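Local coordinates for protein probable TonB-dependent siderophore receptor PiuA (Acinetobacter baumannii, PDB 5FP1) that probably takes up iron across the outer membrane by binding iron-chelating siderophores, possibly ferric enterobactin with micromolar affinity, at residues N534-T539 / L572-E577; I584-T589 / A626-T631. All coordinates share one frame; numbering follows the deposited sequence.

Contacts 1 and 2 lie in the wall of the TonB-dependent receptor's beta-barrel, across four strands that run 536-555, 558-575, 582-597 and 624-635. Their centres are 10 Å apart. Strands 558-575 and 582-597 follow one another and pair directly, so the second segment of contact 1 borders the first of contact 2: L574 O lies 2.8 Å from A586 N, a probable backbone hydrogen bond. On the polar side, N575 OD1 and S585 OG are 2.6 Å apart and probably hydrogen-bonded. On the other, L536 CD2 packs 4.1 Å from I584 CG2. Near contact 2 a bound C8E lies about 4 Å from the A626 side chain.

Contact 1: N534-T539 / L572-E577; sequences NHLNLT and LGLNGE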
loop_
_atom_site.group_PDB
_atom_site.type_symbol
_atom_site.label_atom_id
_atom_site.label_comp_id
_atom_site.label_asym_id
_atom_site.label_seq_id
_atom_site.Cartn_x
_atom_site.Cartn_y
_atom_site.Cartn_z
ATOM N N ASN A 534 -21.936 0.831 -22.570
ATOM C CA ASN A 534 -21.020 0.147 -21.662
ATOM C C ASN A 534 -19.550 0.533 -21.848
ATOM O O ASN A 534 -18.658 -0.240 -21.525
ATOM C CB ASN A 534 -21.193 -1.359 -21.751
ATOM C CG ASN A 534 -22.565 -1.807 -21.284
ATOM O OD1 ASN A 534 -22.990 -1.516 -20.165
ATOM N ND2 ASN A 534 -23.273 -2.502 -22.151
ATOM N N HIS A 535 -19.315 1.744 -22.333
ATOM C CA HIS A 535 -17.955 2.249 -22.489
ATOM C C HIS A 535 -17.486 3.099 -21.298
ATOM O O HIS A 535 -16.287 3.300 -21.132
ATOM C CB HIS A 535 -17.849 3.082 -23.763
ATOM C CG HIS A 535 -17.686 2.263 -25.000
ATOM N ND1 HIS A 535 -18.648 2.208 -25.988
ATOM C CD2 HIS A 535 -16.676 1.463 -25.410
ATOM C CE1 HIS A 535 -18.236 1.407 -26.953
ATOM N NE2 HIS A 535 -17.045 0.937 -26.625
ATOM N N LEU A 536 -18.429 3.605 -20.512
ATOM C CA LEU A 536 -18.140 4.460 -19.369
ATOM C C LEU A 536 -18.817 3.899 -18.145
ATOM O O LEU A 536 -19.913 3.318 -18.245
ATOM C CB LEU A 536 -18.660 5.874 -19.575
ATOM C CG LEU A 536 -17.809 6.893 -20.301
ATOM C CD1 LEU A 536 -18.568 8.208 -20.367
ATOM C CD2 LEU A 536 -16.465 7.084 -19.628
ATOM N N ASN A 537 -18.152 4.046 -16.997
ATOM C CA ASN A 537 -18.737 3.690 -15.721
ATOM C C ASN A 537 -18.549 4.849 -14.750
ATOM O O ASN A 537 -17.455 5.418 -14.619
ATOM C CB ASN A 537 -18.145 2.382 -15.167
ATOM C CG ASN A 537 -18.676 2.030 -13.777
ATOM O OD1 ASN A 537 -18.069 2.384 -12.772
ATOM N ND2 ASN A 537 -19.814 1.341 -13.717
ATOM N N LEU A 538 -19.640 5.202 -14.094
ATOM C CA LEU A 538 -19.651 6.224 -13.062
ATOM C C LEU A 538 -19.985 5.551 -11.738
ATOM O O LEU A 538 -20.867 4.676 -11.681
ATOM C CB LEU A 538 -20.721 7.250 -13.394
ATOM C CG LEU A 538 -21.031 8.293 -12.334
ATOM C CD1 LEU A 538 -19.860 9.245 -12.213
ATOM C CD2 LEU A 538 -22.302 9.052 -12.692
ATOM N N THR A 539 -19.296 5.941 -10.671
ATOM C CA THR A 539 -19.629 5.455 -9.328
ATOM C C THR A 539 -19.722 6.651 -8.373
ATOM O O THR A 539 -19.003 7.650 -8.505
ATOM C CB THR A 539 -18.580 4.459 -8.749
ATOM O OG1 THR A 539 -17.316 5.130 -8.602
ATOM C CG2 THR A 539 -18.403 3.209 -9.631
ATOM N N LEU A 572 -16.442 9.734 -5.744
ATOM C CA LEU A 572 -16.960 9.698 -7.117
ATOM C C LEU A 572 -15.847 9.188 -8.039
ATOM O O LEU A 572 -14.684 9.556 -7.882
ATOM C CB LEU A 572 -17.374 11.110 -7.502
ATOM C CG LEU A 572 -18.203 11.448 -8.725
ATOM C CD1 LEU A 572 -19.641 11.000 -8.551
ATOM C CD2 LEU A 572 -18.156 12.967 -8.874
ATOM N N GLY A 573 -16.201 8.330 -8.989
ATOM C CA GLY A 573 -15.252 7.750 -9.927
ATOM C C GLY A 573 -15.847 7.717 -11.330
ATOM O O GLY A 573 -17.057 7.553 -11.489
ATOM N N LEU A 574 -15.007 7.903 -12.338
ATOM C CA LEU A 574 -15.440 7.842 -13.747
ATOM C C LEU A 574 -14.328 7.239 -14.570
ATOM O O LEU A 574 -13.221 7.774 -14.587
ATOM C CB LEU A 574 -15.799 9.244 -14.285
ATOM C CG LEU A 574 -16.196 9.301 -15.772
ATOM C CD1 LEU A 574 -17.514 8.592 -16.026
ATOM C CD2 LEU A 574 -16.274 10.736 -16.269
ATOM N N ASN A 575 -14.599 6.110 -15.225
ATOM C CA ASN A 575 -13.618 5.437 -16.057
ATOM C C ASN A 575 -14.187 4.957 -17.395
ATOM O O ASN A 575 -15.314 4.461 -17.450
ATOM C CB ASN A 575 -13.047 4.213 -15.338
ATOM C CG ASN A 575 -12.221 4.582 -14.105
ATOM O OD1 ASN A 575 -11.007 4.780 -14.201
ATOM N ND2 ASN A 575 -12.887 4.730 -12.965
ATOM N N GLY A 576 -13.386 5.073 -18.454
ATOM C CA GLY A 576 -13.665 4.373 -19.718
ATOM C C GLY A 576 -13.394 5.238 -20.940
ATOM O O GLY A 576 -12.568 6.164 -20.908
ATOM N N GLU A 577 -14.105 4.932 -22.023
ATOM C CA GLU A 577 -13.960 5.642 -23.293
ATOM C C GLU A 577 -15.126 6.595 -23.525
ATOM O O GLU A 577 -16.274 6.168 -23.628
ATOM C CB GLU A 577 -13.879 4.642 -24.445
ATOM C CG GLU A 577 -12.787 3.605 -24.276
ATOM C CD GLU A 577 -13.188 2.482 -23.346
ATOM O OE1 GLU A 577 -14.315 1.949 -23.504
ATOM O OE2 GLU A 577 -12.382 2.128 -22.463
HETATM O O HOH W 1 -15.584 4.025 -12.560
#
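H535 and E577 meet with their side chains at about a right angle: the carboxylate OE1 lies at the edge of the imidazole, in its plane, 3.1 Å from CD2, a carbon whose C-H should be polarised. The chain of E577 bends at chi2 (80°), which turns CD back toward H535. In the backbone next to them, E577 N donates to H535 O over 2.9 Å, standing above the carbonyl plane, and G576 CA brings a C-H to the same oxygen at 3.2 Å. G576 suits this corner, since its phi/psi of 139°/-153° would jam a CB against the preceding carbonyl.

N537 and N575 exchange two backbone hydrogen bonds, as do T539 and G573. Water 1 links the asparagines, donating to N537 OD1 (3.0 Å) and accepting from N575 ND2 (2.8 Å), while N575 OD1 bonds to S585 OG. T539 OG1 sits between its own backbone N and carbonyl carbon and comes 3.6 Å from G573 CA, which has no side chain.

This is the open end of the antiparallel hairpin 536-555/558-575, two neighbouring staves of the barrel. Its opposite face is leucine, as expected of a membrane-facing surface: L536 CD2 touches L574 CD1 at 4.0 Å, and L538 CD1 touches L572 CD1 at 4.1 Å.

Outer partners fix the polar groups. E577 OE2 bonds to S22 OG and H535 ND1 to L532 O, while D530 OD1 takes N537 ND2. H535 and L536 both face F531, a classic beta bulge, and the N537 side chain touches K24 and L38, the latter in the plug.

Contact 2: I584-T589 / A626-T631; sequences ISAGYT and ATLWTT
S585 and W629 form a hydrogen-bonded pair of this antiparallel sheet: the bonds S585 N to W629 O and W629 N to S585 O, both 2.8 Å, run nearly along the C=O axis. Two residues on, G587 and T627 repeat the exchange, G587 N to T627 O at 2.9 Å, with both donors tilted by over 20° from the carbonyl planes. C-H groups add to this backbone pairing: A626 CA lies 3.2 Å from G587 O.

The apolar contacts are on the face of I584, A586, Y588, A626 and L628. L628 CG is anti to its backbone N (chi1 167°), and from it CD1 meets both CG1 and CD1 of I584, 3.8 Å from CG1. The same methyl lies 3.9 Å from A586 CB, where a small residue lets the leucine branch lie low over the sheet. A626 presents its methyl to the edge of the Y588 ring, CB to CD1 4.1 Å, and also touches a bound C8E detergent, consistent with the membrane-facing side of a barrel wall.

The other face is mixed, with the hydroxyl of T627, a water and the indole of W629. Water 2 donates to S585 O (3.1 Å) and to T627 OG1, bridging the strands. The W629 indole turns off the neighbouring strand, and its NE1 hydrogen-bonds to OD2 of D54.

That aspartate belongs to helix 49-55 of the plug, whose L51 packs on S585 and W629. T627 OG1 also bonds to T66 O in a plug loop. Strand 558-575 flanks 582-597, and strand 638-651 flanks 624-635, where A626 and Y646 are joined by a backbone hydrogen bond; the contact thus joins wall strands where the plug lies against them.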
loop_
_atom_site.group_PDB
_atom_site.type_symbol
_atom_site.label_atom_id
_atom_site.label_comp_id
_atom_site.label_asym_id
_atom_site.label_seq_id
_atom_site.Cartn_x
_atom_site.Cartn_y
_atom_site.Cartn_z
ATOM N N ILE A 584 -10.719 8.217 -20.246
ATOM C CA ILE A 584 -10.632 8.944 -18.990
ATOM C C ILE A 584 -10.604 7.998 -17.785
ATOM O O ILE A 584 -11.238 6.935 -17.789
ATOM C CB ILE A 584 -11.790 9.950 -18.859
ATOM C CG1 ILE A 584 -11.519 10.955 -17.741
ATOM C CG2 ILE A 584 -13.108 9.231 -18.668
ATOM C CD1 ILE A 584 -12.571 12.024 -17.590
ATOM N N SER A 585 -9.827 8.393 -16.779
ATOM C CA SER A 585 -9.892 7.772 -15.450
ATOM C C SER A 585 -9.820 8.914 -14.477
ATOM O O SER A 585 -8.810 9.640 -14.438
ATOM C CB SER A 585 -8.736 6.774 -15.258
ATOM O OG SER A 585 -8.825 6.107 -13.991
ATOM N N ALA A 586 -10.887 9.107 -13.707
ATOM C CA ALA A 586 -10.983 10.247 -12.832
ATOM C C ALA A 586 -11.638 9.882 -11.533
ATOM O O ALA A 586 -12.462 8.961 -11.467
ATOM C CB ALA A 586 -11.757 11.375 -13.482
ATOM N N GLY A 587 -11.286 10.631 -10.502
ATOM C CA GLY A 587 -11.856 10.421 -9.183
ATOM C C GLY A 587 -11.884 11.644 -8.317
ATOM O O GLY A 587 -11.051 12.522 -8.444
ATOM N N TYR A 588 -12.836 11.690 -7.396
ATOM C CA TYR A 588 -12.901 12.762 -6.435
ATOM C C TYR A 588 -13.286 12.201 -5.085
ATOM O O TYR A 588 -14.061 11.234 -4.995
ATOM C CB TYR A 588 -13.933 13.821 -6.869
ATOM C CG TYR A 588 -14.226 14.807 -5.783
ATOM C CD1 TYR A 588 -13.399 15.896 -5.570
ATOM C CD2 TYR A 588 -15.305 14.635 -4.939
ATOM C CE1 TYR A 588 -13.645 16.784 -4.551
ATOM C CE2 TYR A 588 -15.547 15.517 -3.918
ATOM C CZ TYR A 588 -14.728 16.592 -3.739
ATOM O OH TYR A 588 -14.966 17.456 -2.701
ATOM N N THR A 589 -12.807 12.821 -4.016
ATOM C CA THR A 589 -13.244 12.401 -2.688
ATOM C C THR A 589 -13.262 13.554 -1.715
ATOM O O THR A 589 -12.412 14.444 -1.779
ATOM C CB THR A 589 -12.384 11.210 -2.146
ATOM O OG1 THR A 589 -12.981 10.682 -0.950
ATOM C CG2 THR A 589 -10.944 11.625 -1.864
ATOM N N ALA A 626 -8.453 14.730 -5.557
ATOM C CA ALA A 626 -8.976 14.390 -6.883
ATOM C C ALA A 626 -7.866 14.021 -7.825
ATOM O O ALA A 626 -6.747 14.518 -7.691
ATOM C CB ALA A 626 -9.785 15.547 -7.460
ATOM N N THR A 627 -8.151 13.116 -8.764
ATOM C CA THR A 627 -7.182 12.761 -9.766
ATOM C C THR A 627 -7.881 12.662 -11.114
ATOM O O THR A 627 -9.090 12.345 -11.222
ATOM C CB THR A 627 -6.453 11.429 -9.505
ATOM O OG1 THR A 627 -7.367 10.343 -9.655
ATOM C CG2 THR A 627 -5.804 11.366 -8.078
ATOM N N LEU A 628 -7.093 12.902 -12.132
ATOM C CA LEU A 628 -7.582 12.842 -13.524
ATOM C C LEU A 628 -6.458 12.371 -14.418
ATOM O O LEU A 628 -5.333 12.894 -14.348
ATOM C CB LEU A 628 -8.091 14.206 -13.955
ATOM C CG LEU A 628 -8.351 14.390 -15.461
ATOM C CD1 LEU A 628 -9.557 13.596 -15.862
ATOM C CD2 LEU A 628 -8.573 15.863 -15.774
ATOM N N TRP A 629 -6.760 11.363 -15.236
ATOM C CA TRP A 629 -5.904 10.962 -16.336
ATOM C C TRP A 629 -6.773 10.867 -17.577
ATOM O O TRP A 629 -7.801 10.200 -17.553
ATOM C CB TRP A 629 -5.270 9.612 -16.078
ATOM C CG TRP A 629 -4.392 9.195 -17.189
ATOM C CD1 TRP A 629 -4.649 8.252 -18.126
ATOM C CD2 TRP A 629 -3.112 9.745 -17.510
ATOM N NE1 TRP A 629 -3.610 8.170 -19.019
ATOM C CE2 TRP A 629 -2.650 9.078 -18.661
ATOM C CE3 TRP A 629 -2.313 10.744 -16.939
ATOM C CZ2 TRP A 629 -1.427 9.377 -19.258
ATOM C CZ3 TRP A 629 -1.089 11.035 -17.531
ATOM C CH2 TRP A 629 -0.661 10.354 -18.684
ATOM N N THR A 630 -6.369 11.541 -18.645
ATOM C CA THR A 630 -7.118 11.480 -19.877
ATOM C C THR A 630 -6.195 11.454 -21.093
ATOM O O THR A 630 -5.129 12.083 -21.089
ATOM C CB THR A 630 -8.152 12.619 -19.947
ATOM O OG1 THR A 630 -9.018 12.395 -21.073
ATOM C CG2 THR A 630 -7.503 13.983 -20.021
ATOM N N THR A 631 -6.572 10.658 -22.096
ATOM C CA THR A 631 -5.786 10.557 -23.317
ATOM C C THR A 631 -6.658 10.716 -24.559
ATOM O O THR A 631 -7.866 10.432 -24.541
ATOM C CB THR A 631 -4.975 9.252 -23.429
ATOM O OG1 THR A 631 -5.820 8.171 -23.816
ATOM C CG2 THR A 631 -4.274 8.913 -22.082
HETATM O O HOH W 2 -6.540 9.274 -12.391
#